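PDB 3CUC: protein of unknown function with a Fic domain from Bacteroides thetaiotaomicron VPI-5482, which is of unknown function but carries a mostly helical domain of the Fic/DOC family. Local coordinates for residues K26-K31 with T271-A276; V164-L169 with A183-R188. All coordinates share one frame; numbering follows the deposited sequence.

Interaction 1 (K26-K31 with T271-A276)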
ATOM      1  N   LYS A  26       8.680  -2.435  19.405  1.00 49.96           N
ATOM      2  CA  LYS A  26       8.595  -0.983  19.221  1.00 50.06           C
ATOM      3  C   LYS A  26       9.637  -0.467  18.239  1.00 49.61           C
ATOM      4  O   LYS A  26       9.332   0.376  17.397  1.00 50.02           O
ATOM      5  CB  LYS A  26       8.754  -0.234  20.545  1.00 50.32           C
ATOM      6  CG  LYS A  26       8.623   1.282  20.378  1.00 52.07           C
ATOM      7  CD  LYS A  26       8.373   2.003  21.685  1.00 52.92           C
ATOM      8  CE  LYS A  26       7.852   3.409  21.435  1.00 54.17           C
ATOM      9  NZ  LYS A  26       8.793   4.218  20.624  1.00 54.80           N
ATOM     10  N   ARG A  27      10.869  -0.957  18.362  1.00 49.44           N
ATOM     11  CA  ARG A  27      11.934  -0.602  17.426  1.00 50.13           C
ATOM     12  C   ARG A  27      11.539  -0.944  16.000  1.00 49.29           C
ATOM     13  O   ARG A  27      11.712  -0.125  15.098  1.00 48.47           O
ATOM     14  CB  ARG A  27      13.239  -1.317  17.783  1.00 50.12           C
ATOM     15  CG  ARG A  27      13.951  -0.726  18.997  1.00 53.32           C
ATOM     16  CD  ARG A  27      15.040  -1.648  19.541  1.00 54.59           C
ATOM     17  NE  ARG A  27      15.771  -2.305  18.458  1.00 57.51           N
ATOM     18  CZ  ARG A  27      15.934  -3.621  18.317  1.00 59.06           C
ATOM     19  NH1 ARG A  27      15.459  -4.483  19.207  1.00 58.89           N
ATOM     20  NH2 ARG A  27      16.605  -4.087  17.277  1.00 60.20           N
ATOM     21  N   TRP A  28      11.001  -2.146  15.801  1.00 49.72           N
ATOM     22  CA  TRP A  28      10.542  -2.546  14.475  1.00 50.49           C
ATOM     23  C   TRP A  28       9.447  -1.600  13.986  1.00 49.13           C
ATOM     24  O   TRP A  28       9.541  -1.052  12.882  1.00 48.57           O
ATOM     25  CB  TRP A  28      10.042  -3.996  14.441  1.00 52.52           C
ATOM     26  CG  TRP A  28       9.212  -4.247  13.226  1.00 55.00           C
ATOM     27  CD1 TRP A  28       7.850  -4.350  13.166  1.00 57.84           C
ATOM     28  CD2 TRP A  28       9.678  -4.351  11.890  1.00 56.24           C
ATOM     29  NE1 TRP A  28       7.445  -4.539  11.872  1.00 56.39           N
ATOM     30  CE2 TRP A  28       8.549  -4.544  11.066  1.00 57.46           C
ATOM     31  CE3 TRP A  28      10.945  -4.311  11.303  1.00 58.34           C
ATOM     32  CZ2 TRP A  28       8.648  -4.698   9.684  1.00 59.42           C
ATOM     33  CZ3 TRP A  28      11.046  -4.464   9.926  1.00 58.90           C
ATOM     34  CH2 TRP A  28       9.904  -4.655   9.132  1.00 59.16           C
ATOM     35  N   ASN A  29       8.416  -1.409  14.805  1.00 48.05           N
ATOM     36  CA  ASN A  29       7.295  -0.541  14.428  1.00 47.44           C
ATOM     37  C   ASN A  29       7.710   0.891  14.154  1.00 46.86           C
ATOM     38  O   ASN A  29       7.245   1.486  13.191  1.00 47.68           O
ATOM     39  CB  ASN A  29       6.196  -0.552  15.489  1.00 46.54           C
ATOM     40  CG  ASN A  29       5.423  -1.845  15.506  1.00 48.73           C
ATOM     41  OD1 ASN A  29       5.178  -2.456  14.461  1.00 53.26           O
ATOM     42  ND2 ASN A  29       5.035  -2.279  16.695  1.00 53.00           N
ATOM     43  N   ASP A  30       8.581   1.441  14.994  1.00 46.55           N
ATOM     44  CA  ASP A  30       9.072   2.805  14.789  1.00 46.45           C
ATOM     45  C   ASP A  30       9.766   2.936  13.433  1.00 46.49           C
ATOM     46  O   ASP A  30       9.431   3.825  12.650  1.00 46.13           O
ATOM     47  CB  ASP A  30      10.022   3.228  15.914  1.00 46.59           C
ATOM     48  CG  ASP A  30       9.292   3.572  17.216  1.00 48.06           C
ATOM     49  OD1 ASP A  30       8.050   3.710  17.222  1.00 47.90           O
ATOM     50  OD2 ASP A  30       9.971   3.713  18.250  1.00 50.86           O
ATOM     51  N   LYS A  31      10.702   2.034  13.141  1.00 46.71           N
ATOM     52  CA  LYS A  31      11.409   2.066  11.864  1.00 46.35           C
ATOM     53  C   LYS A  31      10.446   1.940  10.688  1.00 45.88           C
ATOM     54  O   LYS A  31      10.588   2.650   9.689  1.00 46.33           O
ATOM     55  CB  LYS A  31      12.471   0.966  11.763  1.00 47.22           C
ATOM     56  CG  LYS A  31      13.517   1.271  10.678  1.00 52.00           C
ATOM     57  CD  LYS A  31      14.234   0.024  10.151  1.00 58.05           C
ATOM     58  CE  LYS A  31      15.193   0.371   8.991  1.00 58.40           C
ATOM     59  NZ  LYS A  31      16.242   1.365   9.380  1.00 61.65           N
ATOM     60  N   THR A 271      13.330 -10.349   7.140  1.00 46.01           N
ATOM     61  CA  THR A 271      14.726 -10.407   7.559  1.00 46.20           C
ATOM     62  C   THR A 271      15.008  -9.361   8.632  1.00 47.07           C
ATOM     63  O   THR A 271      15.620  -9.664   9.649  1.00 47.18           O
ATOM     64  CB  THR A 271      15.684 -10.217   6.375  1.00 45.77           C
ATOM     65  OG1 THR A 271      15.447 -11.244   5.403  1.00 46.17           O
ATOM     66  CG2 THR A 271      17.124 -10.300   6.843  1.00 41.57           C
ATOM     67  N   LEU A 272      14.545  -8.137   8.408  1.00 47.91           N
ATOM     68  CA  LEU A 272      14.694  -7.077   9.397  1.00 49.46           C
ATOM     69  C   LEU A 272      13.930  -7.373  10.684  1.00 49.21           C
ATOM     70  O   LEU A 272      14.425  -7.089  11.777  1.00 49.80           O
ATOM     71  CB  LEU A 272      14.239  -5.724   8.833  1.00 49.54           C
ATOM     72  CG  LEU A 272      15.332  -4.698   8.533  1.00 52.94           C
ATOM     73  CD1 LEU A 272      16.396  -5.306   7.598  1.00 55.16           C
ATOM     74  CD2 LEU A 272      14.718  -3.407   7.951  1.00 51.59           C
ATOM     75  N   ALA A 273      12.720  -7.917  10.556  1.00 48.48           N
ATOM     76  CA  ALA A 273      11.868  -8.153  11.717  1.00 47.81           C
ATOM     77  C   ALA A 273      12.447  -9.265  12.587  1.00 47.33           C
ATOM     78  O   ALA A 273      12.469  -9.149  13.815  1.00 47.57           O
ATOM     79  CB  ALA A 273      10.461  -8.485  11.283  1.00 47.75           C
ATOM     80  N   ILE A 274      12.930 -10.327  11.947  1.00 46.90           N
ATOM     81  CA  ILE A 274      13.641 -11.401  12.652  1.00 47.04           C
ATOM     82  C   ILE A 274      14.863 -10.838  13.390  1.00 48.65           C
ATOM     83  O   ILE A 274      15.150 -11.213  14.533  1.00 48.74           O
ATOM     84  CB  ILE A 274      14.080 -12.535  11.679  1.00 45.69           C
ATOM     85  CG1 ILE A 274      12.865 -13.343  11.222  1.00 44.26           C
ATOM     86  CG2 ILE A 274      15.085 -13.463  12.343  1.00 39.89           C
ATOM     87  CD1 ILE A 274      13.168 -14.325  10.124  1.00 42.15           C
ATOM     88  N   LYS A 275      15.567  -9.928  12.725  1.00 50.00           N
ATOM     89  CA  LYS A 275      16.755  -9.300  13.291  1.00 51.73           C
ATOM     90  C   LYS A 275      16.383  -8.531  14.562  1.00 51.66           C
ATOM     91  O   LYS A 275      17.072  -8.627  15.578  1.00 51.11           O
ATOM     92  CB  LYS A 275      17.390  -8.373  12.246  1.00 52.77           C
ATOM     93  CG  LYS A 275      18.915  -8.326  12.261  1.00 59.07           C
ATOM     94  CD  LYS A 275      19.476  -7.980  10.873  1.00 63.29           C
ATOM     95  CE  LYS A 275      20.855  -7.329  10.955  1.00 65.92           C
ATOM     96  NZ  LYS A 275      21.821  -8.139  11.738  1.00 67.56           N
ATOM     97  N   ALA A 276      15.275  -7.796  14.499  1.00 52.30           N
ATOM     98  CA  ALA A 276      14.771  -7.040  15.644  1.00 52.90           C
ATOM     99  C   ALA A 276      14.372  -7.969  16.784  1.00 54.30           C
ATOM    100  O   ALA A 276      14.773  -7.752  17.926  1.00 54.57           O
ATOM    101  CB  ALA A 276      13.590  -6.172  15.234  1.00 52.18           C
TER

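Interaction 2 (V164-L169 with A183-R188)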
ATOM      1  N   VAL A 164     -14.408  -5.018  -3.957  1.00 48.15           N
ATOM      2  CA  VAL A 164     -14.561  -5.351  -2.539  1.00 48.64           C
ATOM      3  C   VAL A 164     -15.304  -6.676  -2.372  1.00 48.83           C
ATOM      4  O   VAL A 164     -14.929  -7.493  -1.538  1.00 49.82           O
ATOM      5  CB  VAL A 164     -15.251  -4.229  -1.713  1.00 48.43           C
ATOM      6  CG1 VAL A 164     -14.343  -3.021  -1.606  1.00 47.64           C
ATOM      7  CG2 VAL A 164     -16.593  -3.849  -2.310  1.00 48.08           C
ATOM      8  N   ASP A 165     -16.340  -6.899  -3.177  1.00 48.78           N
ATOM      9  CA  ASP A 165     -17.034  -8.187  -3.178  1.00 49.07           C
ATOM     10  C   ASP A 165     -16.059  -9.307  -3.534  1.00 48.57           C
ATOM     11  O   ASP A 165     -16.048 -10.348  -2.882  1.00 48.31           O
ATOM     12  CB  ASP A 165     -18.221  -8.193  -4.154  1.00 49.06           C
ATOM     13  CG  ASP A 165     -19.368  -7.282  -3.709  1.00 51.26           C
ATOM     14  OD1 ASP A 165     -19.218  -6.538  -2.711  1.00 55.36           O
ATOM     15  OD2 ASP A 165     -20.427  -7.301  -4.374  1.00 53.59           O
ATOM     16  N   TRP A 166     -15.233  -9.083  -4.554  1.00 48.24           N
ATOM     17  CA  TRP A 166     -14.238 -10.073  -4.954  1.00 47.99           C
ATOM     18  C   TRP A 166     -13.255 -10.358  -3.817  1.00 48.48           C
ATOM     19  O   TRP A 166     -12.953 -11.520  -3.520  1.00 47.79           O
ATOM     20  CB  TRP A 166     -13.460  -9.624  -6.200  1.00 47.27           C
ATOM     21  CG  TRP A 166     -12.167 -10.366  -6.344  1.00 46.59           C
ATOM     22  CD1 TRP A 166     -11.994 -11.623  -6.837  1.00 46.25           C
ATOM     23  CD2 TRP A 166     -10.873  -9.914  -5.934  1.00 46.11           C
ATOM     24  NE1 TRP A 166     -10.671 -11.978  -6.779  1.00 45.03           N
ATOM     25  CE2 TRP A 166      -9.959 -10.945  -6.228  1.00 45.61           C
ATOM     26  CE3 TRP A 166     -10.397  -8.734  -5.349  1.00 46.19           C
ATOM     27  CZ2 TRP A 166      -8.593 -10.832  -5.965  1.00 46.83           C
ATOM     28  CZ3 TRP A 166      -9.042  -8.623  -5.084  1.00 46.86           C
ATOM     29  CH2 TRP A 166      -8.154  -9.665  -5.395  1.00 47.80           C
ATOM     30  N   TYR A 167     -12.750  -9.288  -3.199  1.00 48.94           N
ATOM     31  CA  TYR A 167     -11.720  -9.416  -2.169  1.00 49.08           C
ATOM     32  C   TYR A 167     -12.230 -10.271  -1.013  1.00 48.89           C
ATOM     33  O   TYR A 167     -11.612 -11.269  -0.637  1.00 48.90           O
ATOM     34  CB  TYR A 167     -11.272  -8.040  -1.653  1.00 48.79           C
ATOM     35  CG  TYR A 167     -10.393  -8.148  -0.432  1.00 49.48           C
ATOM     36  CD1 TYR A 167      -9.024  -8.390  -0.556  1.00 50.51           C
ATOM     37  CD2 TYR A 167     -10.932  -8.058   0.848  1.00 46.05           C
ATOM     38  CE1 TYR A 167      -8.209  -8.523   0.569  1.00 49.85           C
ATOM     39  CE2 TYR A 167     -10.128  -8.190   1.978  1.00 46.83           C
ATOM     40  CZ  TYR A 167      -8.768  -8.423   1.833  1.00 48.47           C
ATOM     41  OH  TYR A 167      -7.968  -8.558   2.947  1.00 51.36           O
ATOM     42  N   ASN A 168     -13.372  -9.872  -0.470  1.00 48.12           N
ATOM     43  CA  ASN A 168     -13.956 -10.548   0.678  1.00 47.62           C
ATOM     44  C   ASN A 168     -14.353 -12.004   0.380  1.00 48.22           C
ATOM     45  O   ASN A 168     -14.403 -12.838   1.287  1.00 47.73           O
ATOM     46  CB  ASN A 168     -15.159  -9.756   1.195  1.00 47.28           C
ATOM     47  CG  ASN A 168     -14.774  -8.369   1.707  1.00 45.86           C
ATOM     48  OD1 ASN A 168     -13.893  -8.227   2.552  1.00 48.96           O
ATOM     49  ND2 ASN A 168     -15.441  -7.348   1.199  1.00 41.57           N
ATOM     50  N   LEU A 169     -14.632 -12.310  -0.884  1.00 49.26           N
ATOM     51  CA  LEU A 169     -14.910 -13.687  -1.279  1.00 50.21           C
ATOM     52  C   LEU A 169     -13.630 -14.513  -1.217  1.00 50.14           C
ATOM     53  O   LEU A 169     -13.648 -15.652  -0.755  1.00 49.54           O
ATOM     54  CB  LEU A 169     -15.497 -13.753  -2.688  1.00 50.88           C
ATOM     55  CG  LEU A 169     -16.231 -15.066  -2.980  1.00 52.69           C
ATOM     56  CD1 LEU A 169     -17.662 -14.982  -2.461  1.00 54.13           C
ATOM     57  CD2 LEU A 169     -16.210 -15.391  -4.465  1.00 50.74           C
ATOM     58  N   ALA A 183      -1.141  -8.557  -3.575  1.00 46.06           N
ATOM     59  CA  ALA A 183      -0.648  -8.142  -4.890  1.00 46.32           C
ATOM     60  C   ALA A 183      -1.796  -7.889  -5.851  1.00 46.78           C
ATOM     61  O   ALA A 183      -1.803  -6.889  -6.559  1.00 47.27           O
ATOM     62  CB  ALA A 183       0.294  -9.188  -5.465  1.00 46.04           C
ATOM     63  N   LEU A 184      -2.771  -8.791  -5.859  1.00 47.50           N
ATOM     64  CA  LEU A 184      -3.891  -8.701  -6.793  1.00 48.09           C
ATOM     65  C   LEU A 184      -4.853  -7.580  -6.414  1.00 48.00           C
ATOM     66  O   LEU A 184      -5.386  -6.909  -7.295  1.00 48.69           O
ATOM     67  CB  LEU A 184      -4.626 -10.042  -6.887  1.00 48.16           C
ATOM     68  CG  LEU A 184      -5.381 -10.364  -8.181  1.00 49.36           C
ATOM     69  CD1 LEU A 184      -4.584  -9.996  -9.434  1.00 49.03           C
ATOM     70  CD2 LEU A 184      -5.727 -11.844  -8.199  1.00 48.26           C
ATOM     71  N   LEU A 185      -5.061  -7.369  -5.112  1.00 47.52           N
ATOM     72  CA  LEU A 185      -5.848  -6.224  -4.629  1.00 46.87           C
ATOM     73  C   LEU A 185      -5.221  -4.892  -5.060  1.00 47.48           C
ATOM     74  O   LEU A 185      -5.919  -3.995  -5.536  1.00 47.42           O
ATOM     75  CB  LEU A 185      -5.995  -6.260  -3.100  1.00 46.45           C
ATOM     76  CG  LEU A 185      -6.776  -5.109  -2.442  1.00 45.07           C
ATOM     77  CD1 LEU A 185      -8.162  -4.958  -3.059  1.00 39.73           C
ATOM     78  CD2 LEU A 185      -6.879  -5.304  -0.938  1.00 45.44           C
ATOM     79  N   HIS A 186      -3.910  -4.773  -4.873  1.00 47.81           N
ATOM     80  CA  HIS A 186      -3.156  -3.592  -5.291  1.00 47.94           C
ATOM     81  C   HIS A 186      -3.326  -3.360  -6.785  1.00 47.86           C
ATOM     82  O   HIS A 186      -3.658  -2.255  -7.225  1.00 47.11           O
ATOM     83  CB  HIS A 186      -1.674  -3.789  -4.960  1.00 48.40           C
ATOM     84  CG  HIS A 186      -0.785  -2.668  -5.404  1.00 48.80           C
ATOM     85  ND1 HIS A 186      -0.683  -2.267  -6.718  1.00 47.97           N
ATOM     86  CD2 HIS A 186       0.073  -1.887  -4.706  1.00 52.79           C
ATOM     87  CE1 HIS A 186       0.182  -1.274  -6.806  1.00 51.16           C
ATOM     88  NE2 HIS A 186       0.659  -1.026  -5.600  1.00 49.57           N
ATOM     89  N   TYR A 187      -3.109  -4.414  -7.563  1.00 48.36           N
ATOM     90  CA  TYR A 187      -3.105  -4.290  -9.016  1.00 48.65           C
ATOM     91  C   TYR A 187      -4.461  -3.883  -9.568  1.00 48.21           C
ATOM     92  O   TYR A 187      -4.562  -2.920 -10.322  1.00 47.40           O
ATOM     93  CB  TYR A 187      -2.660  -5.587  -9.686  1.00 49.23           C
ATOM     94  CG  TYR A 187      -2.500  -5.402 -11.171  1.00 49.86           C
ATOM     95  CD1 TYR A 187      -1.360  -4.795 -11.691  1.00 49.28           C
ATOM     96  CD2 TYR A 187      -3.504  -5.790 -12.053  1.00 49.88           C
ATOM     97  CE1 TYR A 187      -1.210  -4.601 -13.050  1.00 50.90           C
ATOM     98  CE2 TYR A 187      -3.368  -5.600 -13.414  1.00 51.50           C
ATOM     99  CZ  TYR A 187      -2.220  -5.004 -13.914  1.00 52.29           C
ATOM    100  OH  TYR A 187      -2.082  -4.820 -15.276  1.00 51.28           O
ATOM    101  N   ARG A 188      -5.496  -4.623  -9.192  1.00 48.74           N
ATOM    102  CA  ARG A 188      -6.850  -4.323  -9.644  1.00 49.10           C
ATOM    103  C   ARG A 188      -7.282  -2.920  -9.229  1.00 49.95           C
ATOM    104  O   ARG A 188      -7.821  -2.172 -10.049  1.00 50.19           O
ATOM    105  CB  ARG A 188      -7.833  -5.368  -9.123  1.00 49.03           C
ATOM    106  CG  ARG A 188      -7.626  -6.725  -9.761  1.00 49.11           C
ATOM    107  CD  ARG A 188      -8.638  -7.735  -9.273  1.00 49.11           C
ATOM    108  NE  ARG A 188      -8.694  -8.902 -10.150  1.00 51.15           N
ATOM    109  CZ  ARG A 188      -9.623  -9.852 -10.087  1.00 48.14           C
ATOM    110  NH1 ARG A 188     -10.601  -9.793  -9.192  1.00 51.43           N
ATOM    111  NH2 ARG A 188      -9.577 -10.870 -10.931  1.00 48.11           N
TER

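Interaction 1 (K26-K31 with T271-A276)
Trp28 and the alanines Ala273 and Ala276 make the tight side of this contact. Trp28 CG stands anti to its own backbone N (chi1 163°), and from there the indole carries its six-membered ring to the second helix. Ala273 CB sits over one face of that ring, 4.1 Å from its centroid and only 6° off the normal, a CH-pi contact. Leu272 comes to the edge instead: its CB lies near the ring plane, 3.6 Å from Trp28 CZ3, and the two side chains cross at about a right angle. At the root of the indole, Trp28 CB meets Ala276 CB at 4.2 Å, and here the two backbones come nearest, Trp28 CA to Ala276 CA 6.3 Å. This is a long-range antiparallel helix pair: helix 22-42, near the start of the chain, packs on the end of helix 256-277, with short-segment axes 9.7 Å apart and 146° between their directions. Helix 6-16 adds Trp14 against Ala273, and Pro217 touches the indole. The flanks are looser and partly exposed. Lys31 lays its aliphatic part across Leu272, CE to CD2 3.9 Å, while its NZ has a long, weak ion pair with Glu35. Arg27 brings its guanidinium up to Ala276, with NH1 3.6 Å from Ala276 O and no hydrogen bond; the charge is paired with Asp24 on its own helix.

Interaction 2 (V164-L169 with A183-R188)
Trp166 reaches from helix 156-173 to Leu184, Leu185 and Arg188 on helix 178-192, and no hydrogen bond joins the two segments. These are consecutive helices of the Fic domain, an antiparallel pair whose short-segment axes lie 11.2 Å apart with 176° between their directions; helix 178-192 leads straight into the family's signature motif HPFEDGNGR, which runs from the end of this helix into the start of helix 199-213. Walking along the first helix, Trp166 comes first and does most of the work. Its CG is anti to the backbone N (chi1 161°), and the far end of the indole meets the other helix: CZ2 is 3.8 Å from Leu184 CD2, with the two side chains crossing at about a right angle, while CH2 meets Leu184 CB. Leu185 lies beside the indole edge, its backbone N near the ring plane. One indole face carries the extended Arg188 chain. CD stands over the six-membered ring in a CH-pi contact, 4.2 Å from its centroid, and the charged group continues over the five-membered ring as a cation-pi pair. The guanidinium is tilted 45° to the indole: NH1 sits over the ring face, while NH2 donates to Ala250 O. Tyr167 follows. Phe209 and Val210 of helix 199-213 touch its ring, which ties this pair to a third helix. Toward helix 178-192 the same ring is placed obliquely against Leu185, with Tyr167 CD1 3.8 Å from Leu185 CD2.

Overall arrangement
The two contacts lie on opposite sides of the chain's centre, 28 Å apart between their centres and about 17 Å at their nearest atoms, so they do not touch. Interaction 2 pairs successive helices of the Fic domain, only 14 residues apart in sequence, whereas interaction 1 spans 240 residues and brings the two terminal regions of the chain together. Helix 256-277 connects them physically: near its start, Phe258, Val259 and Leu262 pack on Ala183 of the 183-188 segment, and its last turns form one side of interaction 1. Of the two, interaction 2 is the one whose second helix runs on to the Fic signature motif.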